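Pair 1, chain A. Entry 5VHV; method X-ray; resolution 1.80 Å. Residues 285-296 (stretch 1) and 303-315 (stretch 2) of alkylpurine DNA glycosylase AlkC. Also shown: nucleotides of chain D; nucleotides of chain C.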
# COMPACT_ATOMS: atom_id res chain seq x y z
N GLN A 285 -0.05 -7.77 -31.32
CA GLN A 285 0.95 -7.10 -30.50
C GLN A 285 0.34 -6.74 -29.15
O GLN A 285 -0.81 -6.31 -29.07
CB GLN A 285 1.53 -5.85 -31.19
CG GLN A 285 0.56 -4.73 -31.44
CD GLN A 285 1.12 -3.70 -32.43
OE1 GLN A 285 2.08 -2.99 -32.13
NE2 GLN A 285 0.51 -3.62 -33.61
N LYS A 286 1.13 -6.95 -28.11
CA LYS A 286 0.72 -6.60 -26.76
C LYS A 286 0.92 -5.11 -26.53
O LYS A 286 1.99 -4.56 -26.83
CB LYS A 286 1.53 -7.41 -25.74
CG LYS A 286 1.15 -8.89 -25.67
CD LYS A 286 1.96 -9.64 -24.62
CE LYS A 286 1.70 -11.14 -24.67
NZ LYS A 286 1.95 -11.72 -26.02
N LEU A 287 -0.12 -4.44 -26.04
CA LEU A 287 -0.09 -3.01 -25.81
C LEU A 287 -0.40 -2.69 -24.36
O LEU A 287 -1.28 -3.30 -23.74
CB LEU A 287 -1.11 -2.27 -26.69
CG LEU A 287 -0.95 -2.43 -28.21
CD1 LEU A 287 -2.00 -1.62 -28.96
CD2 LEU A 287 0.43 -2.00 -28.63
N VAL A 288 0.30 -1.71 -23.83
CA VAL A 288 -0.03 -1.06 -22.57
C VAL A 288 -0.43 0.36 -22.92
O VAL A 288 0.39 1.14 -23.41
CB VAL A 288 1.12 -1.10 -21.57
CG1 VAL A 288 0.85 -0.15 -20.37
CG2 VAL A 288 1.31 -2.55 -21.09
N VAL A 289 -1.71 0.67 -22.74
CA VAL A 289 -2.29 1.96 -23.09
C VAL A 289 -2.67 2.67 -21.80
O VAL A 289 -3.54 2.20 -21.06
CB VAL A 289 -3.51 1.80 -24.00
CG1 VAL A 289 -4.04 3.16 -24.43
CG2 VAL A 289 -3.16 0.97 -25.24
N ASP A 290 -2.03 3.81 -21.55
CA ASP A 290 -2.33 4.66 -20.41
C ASP A 290 -2.57 6.08 -20.92
O ASP A 290 -2.50 6.36 -22.12
CB ASP A 290 -1.19 4.61 -19.37
CG ASP A 290 -1.05 3.25 -18.70
OD1 ASP A 290 -2.08 2.53 -18.56
OD2 ASP A 290 0.07 2.88 -18.28
N TYR A 291 -2.91 7.00 -20.02
CA TYR A 291 -3.01 8.41 -20.40
C TYR A 291 -2.50 9.26 -19.25
O TYR A 291 -2.36 8.78 -18.12
CB TYR A 291 -4.43 8.84 -20.78
CG TYR A 291 -5.45 8.86 -19.67
CD1 TYR A 291 -6.06 7.70 -19.25
CD2 TYR A 291 -5.88 10.07 -19.10
CE1 TYR A 291 -7.01 7.71 -18.26
CE2 TYR A 291 -6.85 10.08 -18.11
CZ TYR A 291 -7.41 8.91 -17.72
OH TYR A 291 -8.37 8.89 -16.74
N ALA A 292 -2.17 10.50 -19.56
CA ALA A 292 -1.68 11.40 -18.54
C ALA A 292 -2.33 12.77 -18.66
O ALA A 292 -2.61 13.24 -19.76
CB ALA A 292 -0.17 11.55 -18.62
N ILE A 293 -2.56 13.40 -17.52
CA ILE A 293 -3.06 14.77 -17.47
C ILE A 293 -1.98 15.67 -16.88
O ILE A 293 -1.44 15.39 -15.80
CB ILE A 293 -4.35 14.89 -16.65
CG1 ILE A 293 -5.43 13.97 -17.23
CG2 ILE A 293 -4.81 16.37 -16.63
CD1 ILE A 293 -6.77 14.01 -16.47
N ASP A 294 -1.71 16.78 -17.57
CA ASP A 294 -0.89 17.87 -17.04
C ASP A 294 -1.81 18.80 -16.26
O ASP A 294 -2.39 19.72 -16.83
CB ASP A 294 -0.22 18.64 -18.17
CG ASP A 294 0.83 17.83 -18.90
OD1 ASP A 294 1.42 16.92 -18.29
OD2 ASP A 294 1.08 18.12 -20.09
N TYR A 295 -1.97 18.56 -14.96
CA TYR A 295 -2.86 19.41 -14.18
C TYR A 295 -2.29 20.82 -13.96
O TYR A 295 -1.10 20.99 -13.68
CB TYR A 295 -3.12 18.77 -12.84
CG TYR A 295 -4.06 17.60 -12.87
CD1 TYR A 295 -5.44 17.79 -12.85
CD2 TYR A 295 -3.58 16.30 -12.89
CE1 TYR A 295 -6.32 16.71 -12.83
CE2 TYR A 295 -4.44 15.20 -12.88
CZ TYR A 295 -5.80 15.43 -12.86
OH TYR A 295 -6.62 14.34 -12.82
N VAL A 296 -3.16 21.83 -14.03
CA VAL A 296 -2.81 23.16 -13.53
C VAL A 296 -2.84 23.13 -12.01
O VAL A 296 -3.82 22.67 -11.40
CB VAL A 296 -3.78 24.22 -14.07
CG1 VAL A 296 -3.40 25.63 -13.56
CG2 VAL A 296 -3.86 24.18 -15.60
N ALA A 303 3.73 17.54 -12.34
CA ALA A 303 4.22 16.51 -13.24
C ALA A 303 3.03 15.82 -13.88
O ALA A 303 1.97 15.69 -13.27
CB ALA A 303 5.09 15.48 -12.51
N ALA A 304 3.19 15.41 -15.13
CA ALA A 304 2.17 14.62 -15.79
C ALA A 304 1.69 13.49 -14.86
O ALA A 304 2.50 12.72 -14.34
CB ALA A 304 2.73 14.03 -17.08
N LYS A 305 0.39 13.39 -14.67
CA LYS A 305 -0.18 12.38 -13.78
C LYS A 305 -0.76 11.27 -14.64
O LYS A 305 -1.69 11.51 -15.42
CB LYS A 305 -1.26 12.96 -12.85
CG LYS A 305 -2.11 11.92 -12.12
CD LYS A 305 -1.30 11.04 -11.17
CE LYS A 305 -2.19 10.05 -10.41
NZ LYS A 305 -1.37 9.19 -9.51
N VAL A 306 -0.25 10.05 -14.48
CA VAL A 306 -0.59 8.93 -15.34
C VAL A 306 -1.71 8.11 -14.71
O VAL A 306 -1.63 7.72 -13.52
CB VAL A 306 0.64 8.04 -15.60
CG1 VAL A 306 0.26 6.83 -16.46
CG2 VAL A 306 1.75 8.84 -16.29
N PHE A 307 -2.74 7.84 -15.51
CA PHE A 307 -3.83 6.94 -15.17
C PHE A 307 -3.82 5.73 -16.09
O PHE A 307 -3.49 5.83 -17.28
CB PHE A 307 -5.16 7.68 -15.27
CG PHE A 307 -5.31 8.81 -14.28
CD1 PHE A 307 -5.44 8.54 -12.94
CD2 PHE A 307 -5.31 10.13 -14.71
CE1 PHE A 307 -5.57 9.59 -12.01
CE2 PHE A 307 -5.45 11.17 -13.77
CZ PHE A 307 -5.59 10.90 -12.46
N LYS A 308 -4.23 4.59 -15.55
CA LYS A 308 -4.27 3.37 -16.32
C LYS A 308 -5.50 3.34 -17.22
O LYS A 308 -6.59 3.75 -16.82
CB LYS A 308 -4.31 2.16 -15.40
CG LYS A 308 -3.18 2.11 -14.39
CD LYS A 308 -1.81 2.03 -15.09
CE LYS A 308 -1.64 0.72 -15.85
NZ LYS A 308 -0.33 0.62 -16.60
N LEU A 309 -5.32 2.82 -18.44
CA LEU A 309 -6.46 2.69 -19.34
C LEU A 309 -6.73 1.23 -19.69
O LEU A 309 -7.74 0.68 -19.24
CB LEU A 309 -6.24 3.55 -20.58
CG LEU A 309 -7.32 4.57 -20.86
CD1 LEU A 309 -6.89 5.37 -22.12
CD2 LEU A 309 -8.63 3.89 -21.07
N LYS A 310 -5.88 0.59 -20.48
CA LYS A 310 -6.15 -0.76 -20.97
C LYS A 310 -4.83 -1.45 -21.30
O LYS A 310 -3.94 -0.84 -21.89
CB LYS A 310 -7.05 -0.70 -22.21
CG LYS A 310 -7.77 -1.98 -22.58
CD LYS A 310 -8.55 -1.78 -23.89
CE LYS A 310 -9.26 -3.06 -24.33
NZ LYS A 310 -10.43 -3.39 -23.47
N ALA A 311 -4.71 -2.72 -20.94
CA ALA A 311 -3.61 -3.56 -21.39
C ALA A 311 -4.22 -4.72 -22.16
O ALA A 311 -5.05 -5.45 -21.61
CB ALA A 311 -2.77 -4.06 -20.22
N PHE A 312 -3.83 -4.89 -23.41
CA PHE A 312 -4.49 -5.91 -24.23
C PHE A 312 -3.63 -6.22 -25.44
O PHE A 312 -2.64 -5.55 -25.72
CB PHE A 312 -5.89 -5.44 -24.67
CG PHE A 312 -5.86 -4.33 -25.68
CD1 PHE A 312 -5.42 -3.07 -25.33
CD2 PHE A 312 -6.26 -4.55 -26.99
CE1 PHE A 312 -5.37 -2.05 -26.26
CE2 PHE A 312 -6.22 -3.53 -27.92
CZ PHE A 312 -5.77 -2.29 -27.55
N SER A 313 -4.06 -7.25 -26.18
CA SER A 313 -3.46 -7.64 -27.44
C SER A 313 -4.33 -7.15 -28.59
O SER A 313 -5.54 -7.38 -28.60
CB SER A 313 -3.31 -9.16 -27.52
OG SER A 313 -2.98 -9.56 -28.83
N LEU A 314 -3.70 -6.46 -29.54
CA LEU A 314 -4.36 -5.92 -30.72
C LEU A 314 -4.03 -6.81 -31.92
O LEU A 314 -2.85 -6.95 -32.28
CB LEU A 314 -3.92 -4.48 -30.98
CG LEU A 314 -4.64 -3.72 -32.11
CD1 LEU A 314 -6.14 -3.60 -31.84
CD2 LEU A 314 -4.00 -2.35 -32.28
N GLY A 315 -5.06 -7.39 -32.54
CA GLY A 315 -4.84 -8.27 -33.67
C GLY A 315 -4.22 -7.56 -34.86
O GLY A 315 -4.28 -6.34 -35.00
P DG D 3 -5.38 4.04 -11.62
OP1 DG D 3 -5.14 4.82 -12.85
OP2 DG D 3 -4.27 3.64 -10.71
O5' DG D 3 -6.38 4.82 -10.68
C5' DG D 3 -7.52 5.51 -11.22
C4' DG D 3 -8.25 6.24 -10.13
O4' DG D 3 -8.98 5.30 -9.27
C3' DG D 3 -7.38 7.07 -9.17
O3' DG D 3 -8.06 8.30 -8.94
C2' DG D 3 -7.23 6.17 -7.93
C1' DG D 3 -8.55 5.40 -7.91
N9 DG D 3 -8.49 4.01 -7.42
C8 DG D 3 -7.55 3.06 -7.70
N7 DG D 3 -7.80 1.89 -7.16
C5 DG D 3 -9.01 2.08 -6.52
C6 DG D 3 -9.79 1.17 -5.77
O6 DG D 3 -9.56 -0.04 -5.54
N1 DG D 3 -10.95 1.75 -5.28
C2 DG D 3 -11.31 3.05 -5.48
N2 DG D 3 -12.45 3.45 -4.91
N3 DG D 3 -10.58 3.93 -6.19
C4 DG D 3 -9.46 3.37 -6.67
P DC C 5 1.50 10.67 -7.48
OP1 DC C 5 2.41 10.27 -8.57
OP2 DC C 5 0.06 10.83 -7.76
O5' DC C 5 1.66 9.64 -6.28
C5' DC C 5 2.96 9.25 -5.93
C4' DC C 5 2.92 8.44 -4.67
O4' DC C 5 2.35 9.23 -3.61
C3' DC C 5 2.05 7.19 -4.79
O3' DC C 5 2.86 6.03 -4.66
C2' DC C 5 1.01 7.31 -3.69
C1' DC C 5 1.55 8.42 -2.80
N1 DC C 5 0.50 9.27 -2.22
C2 DC C 5 0.38 9.37 -0.85
O2 DC C 5 1.15 8.71 -0.13
N3 DC C 5 -0.57 10.19 -0.34
C4 DC C 5 -1.38 10.89 -1.17
N4 DC C 5 -2.30 11.70 -0.62
C5 DC C 5 -1.25 10.81 -2.57
C6 DC C 5 -0.31 10.00 -3.06
P DA D 2 -4.72 -2.85 -11.83
OP1 DA D 2 -3.78 -3.02 -12.93
OP2 DA D 2 -4.35 -3.22 -10.43
O5' DA D 2 -5.16 -1.31 -11.85
C5' DA D 2 -5.82 -0.79 -13.00
C4' DA D 2 -6.56 0.50 -12.68
O4' DA D 2 -7.81 0.20 -12.01
C3' DA D 2 -5.84 1.45 -11.76
O3' DA D 2 -6.23 2.77 -12.08
C2' DA D 2 -6.32 0.99 -10.38
C1' DA D 2 -7.78 0.66 -10.66
N9 DA D 2 -8.36 -0.39 -9.83
C8 DA D 2 -7.83 -1.61 -9.55
N7 DA D 2 -8.60 -2.38 -8.83
C5 DA D 2 -9.73 -1.61 -8.61
C6 DA D 2 -10.92 -1.86 -7.91
N6 DA D 2 -11.16 -3.02 -7.27
N1 DA D 2 -11.86 -0.89 -7.90
C2 DA D 2 -11.61 0.26 -8.54
N3 DA D 2 -10.53 0.61 -9.24
C4 DA D 2 -9.61 -0.38 -9.23
O HOH W 1 -1.22 -6.01 -34.15
O HOH W 2 -0.06 17.18 -13.30

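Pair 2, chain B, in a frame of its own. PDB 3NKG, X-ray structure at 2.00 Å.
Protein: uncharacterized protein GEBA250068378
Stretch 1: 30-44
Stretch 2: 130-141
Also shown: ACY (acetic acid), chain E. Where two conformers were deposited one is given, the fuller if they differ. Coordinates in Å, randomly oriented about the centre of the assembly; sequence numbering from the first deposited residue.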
# COMPACT_ATOMS: atom_id res chain seq x y z
N TRP B 30 4.92 -17.54 8.42
CA TRP B 30 4.99 -16.40 9.34
C TRP B 30 3.92 -15.37 8.95
O TRP B 30 3.04 -15.65 8.11
CB TRP B 30 6.38 -15.78 9.27
CG TRP B 30 6.80 -15.07 10.50
CD1 TRP B 30 6.85 -13.72 10.69
CD2 TRP B 30 7.22 -15.66 11.73
NE1 TRP B 30 7.29 -13.44 11.96
CE2 TRP B 30 7.52 -14.61 12.62
CE3 TRP B 30 7.39 -16.99 12.16
CZ2 TRP B 30 7.98 -14.84 13.92
CZ3 TRP B 30 7.84 -17.21 13.45
CH2 TRP B 30 8.13 -16.14 14.32
N SER B 31 3.98 -14.18 9.55
CA SER B 31 3.06 -13.13 9.15
C SER B 31 3.81 -12.19 8.22
O SER B 31 5.05 -12.04 8.35
CB SER B 31 2.46 -12.37 10.34
OG SER B 31 3.47 -11.75 11.13
N TYR B 32 3.07 -11.58 7.30
CA TYR B 32 3.63 -10.74 6.24
C TYR B 32 2.86 -9.47 6.09
O TYR B 32 1.63 -9.48 6.02
CB TYR B 32 3.60 -11.45 4.89
CG TYR B 32 4.55 -12.60 4.83
CD1 TYR B 32 4.22 -13.83 5.39
CD2 TYR B 32 5.81 -12.45 4.25
CE1 TYR B 32 5.13 -14.90 5.36
CE2 TYR B 32 6.70 -13.49 4.21
CZ TYR B 32 6.36 -14.72 4.77
OH TYR B 32 7.27 -15.76 4.72
N HIS B 33 3.58 -8.37 5.96
CA HIS B 33 2.96 -7.11 5.66
C HIS B 33 2.71 -6.99 4.16
O HIS B 33 3.58 -7.34 3.36
CB HIS B 33 3.87 -5.95 6.08
CG HIS B 33 4.14 -5.91 7.54
ND1 HIS B 33 3.14 -6.03 8.49
CD2 HIS B 33 5.30 -5.77 8.23
CE1 HIS B 33 3.68 -5.96 9.70
NE2 HIS B 33 4.99 -5.81 9.57
N LEU B 34 1.54 -6.46 3.82
CA LEU B 34 1.19 -6.09 2.45
C LEU B 34 1.09 -4.57 2.41
O LEU B 34 0.35 -3.99 3.19
CB LEU B 34 -0.16 -6.67 2.05
CG LEU B 34 -0.38 -8.17 2.25
CD1 LEU B 34 -1.63 -8.59 1.51
CD2 LEU B 34 0.81 -8.95 1.74
N ILE B 35 1.84 -3.93 1.52
CA ILE B 35 1.89 -2.46 1.52
C ILE B 35 1.99 -1.93 0.11
O ILE B 35 2.27 -2.68 -0.83
CB ILE B 35 3.14 -1.93 2.29
CG1 ILE B 35 4.40 -2.17 1.46
CG2 ILE B 35 3.28 -2.59 3.69
CD1 ILE B 35 5.68 -1.73 2.13
N LEU B 36 1.75 -0.63 -0.04
CA LEU B 36 2.05 0.03 -1.29
C LEU B 36 3.22 0.95 -1.06
O LEU B 36 3.24 1.71 -0.07
CB LEU B 36 0.83 0.85 -1.77
CG LEU B 36 -0.46 0.07 -1.96
CD1 LEU B 36 -1.57 1.03 -2.32
CD2 LEU B 36 -0.28 -0.98 -3.03
N GLN B 37 4.18 0.94 -1.99
CA GLN B 37 5.33 1.84 -1.94
C GLN B 37 5.32 2.76 -3.14
O GLN B 37 5.28 2.29 -4.30
CB GLN B 37 6.64 1.04 -1.97
CG GLN B 37 6.81 0.08 -0.82
CD GLN B 37 8.16 -0.63 -0.87
OE1 GLN B 37 8.40 -1.48 -1.72
NE2 GLN B 37 9.05 -0.26 0.04
N PHE B 38 5.36 4.07 -2.86
CA PHE B 38 5.30 5.12 -3.89
C PHE B 38 6.68 5.68 -4.21
O PHE B 38 7.41 6.09 -3.30
CB PHE B 38 4.42 6.26 -3.39
CG PHE B 38 3.00 5.88 -3.19
CD1 PHE B 38 2.64 4.99 -2.17
CD2 PHE B 38 2.02 6.34 -4.07
CE1 PHE B 38 1.33 4.62 -2.00
CE2 PHE B 38 0.72 5.98 -3.91
CZ PHE B 38 0.36 5.13 -2.88
N ALA B 39 7.04 5.70 -5.49
CA ALA B 39 8.26 6.40 -5.92
C ALA B 39 8.10 7.92 -5.85
O ALA B 39 7.01 8.45 -6.05
CB ALA B 39 8.66 5.99 -7.30
N VAL B 40 9.20 8.60 -5.56
CA VAL B 40 9.19 10.05 -5.35
C VAL B 40 10.47 10.61 -5.97
O VAL B 40 11.50 9.94 -5.98
CB VAL B 40 9.13 10.37 -3.84
CG1 VAL B 40 9.20 11.85 -3.61
CG2 VAL B 40 7.84 9.81 -3.22
N HIS B 41 10.40 11.82 -6.52
CA HIS B 41 11.61 12.46 -7.05
C HIS B 41 12.59 12.80 -5.92
O HIS B 41 12.20 13.25 -4.85
CB HIS B 41 11.27 13.72 -7.84
CG HIS B 41 10.52 13.46 -9.11
ND1 HIS B 41 10.88 12.47 -10.00
CD2 HIS B 41 9.43 14.06 -9.64
CE1 HIS B 41 10.05 12.47 -11.02
NE2 HIS B 41 9.15 13.43 -10.83
N ASP B 42 13.88 12.58 -6.14
CA ASP B 42 14.81 12.88 -5.06
C ASP B 42 14.70 14.35 -4.64
O ASP B 42 14.50 15.23 -5.49
CB ASP B 42 16.24 12.44 -5.41
CG ASP B 42 16.44 10.94 -5.22
OD1 ASP B 42 15.63 10.32 -4.49
OD2 ASP B 42 17.40 10.37 -5.79
N ARG B 43 14.78 14.59 -3.34
CA ARG B 43 14.64 15.92 -2.77
C ARG B 43 15.63 16.88 -3.42
O ARG B 43 15.33 18.04 -3.66
CB ARG B 43 14.85 15.89 -1.26
CG ARG B 43 14.66 17.24 -0.57
CD ARG B 43 14.85 17.15 0.94
NE ARG B 43 13.76 16.42 1.60
CZ ARG B 43 13.82 15.14 1.96
NH1 ARG B 43 14.92 14.43 1.73
NH2 ARG B 43 12.78 14.57 2.55
N LYS B 44 16.83 16.36 -3.71
CA LYS B 44 17.86 17.16 -4.36
C LYS B 44 17.41 17.72 -5.71
O LYS B 44 17.68 18.87 -6.03
CB LYS B 44 19.16 16.36 -4.47
CG LYS B 44 20.07 16.57 -3.26
CD LYS B 44 20.79 15.30 -2.81
CE LYS B 44 21.68 15.61 -1.60
NZ LYS B 44 22.01 14.39 -0.80
N ALA B 130 9.22 4.60 4.20
CA ALA B 130 9.25 5.83 3.42
C ALA B 130 8.21 5.82 2.31
O ALA B 130 8.19 4.92 1.48
CB ALA B 130 10.64 6.06 2.82
N TYR B 131 7.36 6.82 2.30
CA TYR B 131 6.34 6.97 1.26
C TYR B 131 5.59 5.67 1.03
O TYR B 131 5.51 5.17 -0.10
CB TYR B 131 6.97 7.48 -0.04
CG TYR B 131 7.62 8.84 0.16
CD1 TYR B 131 6.83 9.99 0.30
CD2 TYR B 131 9.00 8.98 0.21
CE1 TYR B 131 7.39 11.24 0.48
CE2 TYR B 131 9.58 10.24 0.40
CZ TYR B 131 8.77 11.36 0.54
OH TYR B 131 9.32 12.60 0.73
N THR B 132 5.05 5.12 2.10
CA THR B 132 4.32 3.86 2.00
C THR B 132 2.90 4.00 2.52
O THR B 132 2.58 4.89 3.34
CB THR B 132 4.99 2.70 2.82
OG1 THR B 132 4.92 3.01 4.21
CG2 THR B 132 6.44 2.49 2.42
N ARG B 133 2.04 3.13 2.06
CA ARG B 133 0.75 2.98 2.70
C ARG B 133 0.59 1.51 3.09
O ARG B 133 0.77 0.61 2.25
CB ARG B 133 -0.38 3.43 1.80
CG ARG B 133 -1.70 3.04 2.43
CD ARG B 133 -2.82 3.72 1.84
NE ARG B 133 -2.88 5.16 2.12
CZ ARG B 133 -3.69 5.96 1.44
NH1 ARG B 133 -4.45 5.42 0.47
NH2 ARG B 133 -3.75 7.26 1.69
N ASP B 134 0.31 1.27 4.36
CA ASP B 134 0.16 -0.07 4.91
C ASP B 134 -1.27 -0.56 4.63
O ASP B 134 -2.24 0.14 4.94
CB ASP B 134 0.45 -0.05 6.42
CG ASP B 134 1.96 0.06 6.74
OD1 ASP B 134 2.78 -0.09 5.80
OD2 ASP B 134 2.35 0.29 7.91
N ILE B 135 -1.41 -1.73 4.00
CA ILE B 135 -2.73 -2.27 3.69
C ILE B 135 -3.20 -3.25 4.77
O ILE B 135 -4.23 -3.04 5.43
CB ILE B 135 -2.75 -3.04 2.35
CG1 ILE B 135 -2.31 -2.17 1.18
CG2 ILE B 135 -4.13 -3.59 2.06
CD1 ILE B 135 -1.84 -2.98 -0.04
N THR B 136 -2.44 -4.32 4.95
CA THR B 136 -2.80 -5.32 5.95
C THR B 136 -1.58 -6.20 6.30
O THR B 136 -0.53 -6.12 5.66
CB THR B 136 -4.02 -6.20 5.48
OG1 THR B 136 -4.54 -6.96 6.58
CG2 THR B 136 -3.62 -7.15 4.34
N THR B 137 -1.74 -7.00 7.34
CA THR B 137 -0.76 -8.02 7.72
C THR B 137 -1.49 -9.36 7.72
O THR B 137 -2.58 -9.48 8.29
CB THR B 137 -0.22 -7.75 9.12
OG1 THR B 137 0.34 -6.43 9.16
CG2 THR B 137 0.86 -8.77 9.51
N ILE B 138 -0.90 -10.37 7.08
CA ILE B 138 -1.57 -11.66 6.92
C ILE B 138 -0.61 -12.83 7.25
O ILE B 138 0.58 -12.82 6.86
CB ILE B 138 -2.10 -11.82 5.48
CG1 ILE B 138 -2.82 -13.17 5.31
CG2 ILE B 138 -0.97 -11.75 4.49
CD1 ILE B 138 -3.32 -13.40 3.87
N SER B 139 -1.12 -13.82 7.97
CA SER B 139 -0.33 -15.01 8.26
C SER B 139 -0.41 -15.98 7.09
O SER B 139 -1.49 -16.49 6.79
CB SER B 139 -0.78 -15.70 9.55
OG SER B 139 -0.58 -14.86 10.67
N LEU B 140 0.73 -16.25 6.45
CA LEU B 140 0.80 -17.20 5.33
C LEU B 140 1.73 -18.37 5.68
O LEU B 140 2.82 -18.17 6.23
CB LEU B 140 1.33 -16.51 4.06
CG LEU B 140 0.45 -15.33 3.59
CD1 LEU B 140 1.18 -14.40 2.61
CD2 LEU B 140 -0.82 -15.86 2.99
N ASP B 141 1.28 -19.59 5.38
CA ASP B 141 2.12 -20.76 5.52
C ASP B 141 3.05 -20.87 4.33
O ASP B 141 2.76 -20.37 3.23
CB ASP B 141 1.26 -22.02 5.64
CG ASP B 141 0.48 -22.05 6.93
OD1 ASP B 141 0.84 -21.28 7.87
OD2 ASP B 141 -0.51 -22.83 7.01
C ACY E . 6.62 9.99 4.30
O ACY E . 5.56 9.90 4.98
OXT ACY E . 7.59 9.18 4.25
CH3 ACY E . 6.73 11.21 3.45

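Both pairs are two antiparallel strands interrupted by a classic beta bulge, with N-to-C directions at 150° in pair 1 and 152° in pair 2; the backbones of 14 central residues superpose with an RMSD of 0.8 Å. In each, the second strand carries one extra residue, Leu A309 matching Ile B135, with phi/psi of -118/-71 and -95/-62. The bulge turns two consecutive amides toward one carbonyl. In pair 1, Val A289 O accepts from Lys A310 N at 2.9 Å and, weakly, from Leu A309 N at 3.2 Å; in pair 2, the matching Leu B34 O favours the bulge residue, accepting from Ile B135 N at 3.0 Å and only weakly from Thr B136 N at 3.3 Å. Beyond the bulge the ladder resumes in shifted register, Tyr A291 with Phe A307 and Leu B36 with Arg B133.

Beside the bulge, at the next bridge, Asp A290 matches Ile B35 and Lys A308 matches Asp B134. Pair 1 joins opposite charges there: Asp A290 OD2 lies 2.8 Å from Lys A308 NZ in a salt bridge; Asp A290 OD1 accepts from Leu A309 N at 3.3 Å and, weakly, from Lys A308 NZ at 3.2 Å, tying the carboxylate to the bulge itself. Pair 2 has no such bridge; Ile B35 CG2 instead packs 3.3 Å from Asp B134 OD1. Two residues earlier on the first strand, Val A288 faces Ala A311 in a loose apolar contact (CG2 to CB, 4.4 Å), whereas the matching His B33 and Thr B137 form a hydrogen bond, ND1 to OG1 at 2.9 Å.

On the face bearing Val A289 and Tyr A291, pair 1 packs with aromatics. Phe A307 CB sits over one face of the Tyr A291 ring, 3.5 Å from CE1, and Tyr A291 CD1 reaches Leu A309 CG at 3.7 Å. In pair 2, Leu B36 takes the Tyr A291 position and its CG meets Ile B135 CD1 at 3.9 Å, while Arg B133 replaces Phe A307 and the end of its side chain leads away. Likewise Val A289 CG2 touches the edge of the Phe A312 ring at CE1 (3.9 Å), where Leu B34 CG lies 4.3 Å from Ile B138 CG2.

The second stretches also differ in what they bind. Lys A305 NZ donates to OP2 of DC5 at 2.8 Å, and Lys A308 N to OP1 of DG3 at 2.9 Å, so this strand meets DNA, as befits a DNA glycosylase. Tyr B131, matching Lys A305, is instead sandwiched: Val B40 CG2 covers one ring face, 3.5 Å from CG, and acetic acid, probably from the crystallisation liquor, covers the opposite face.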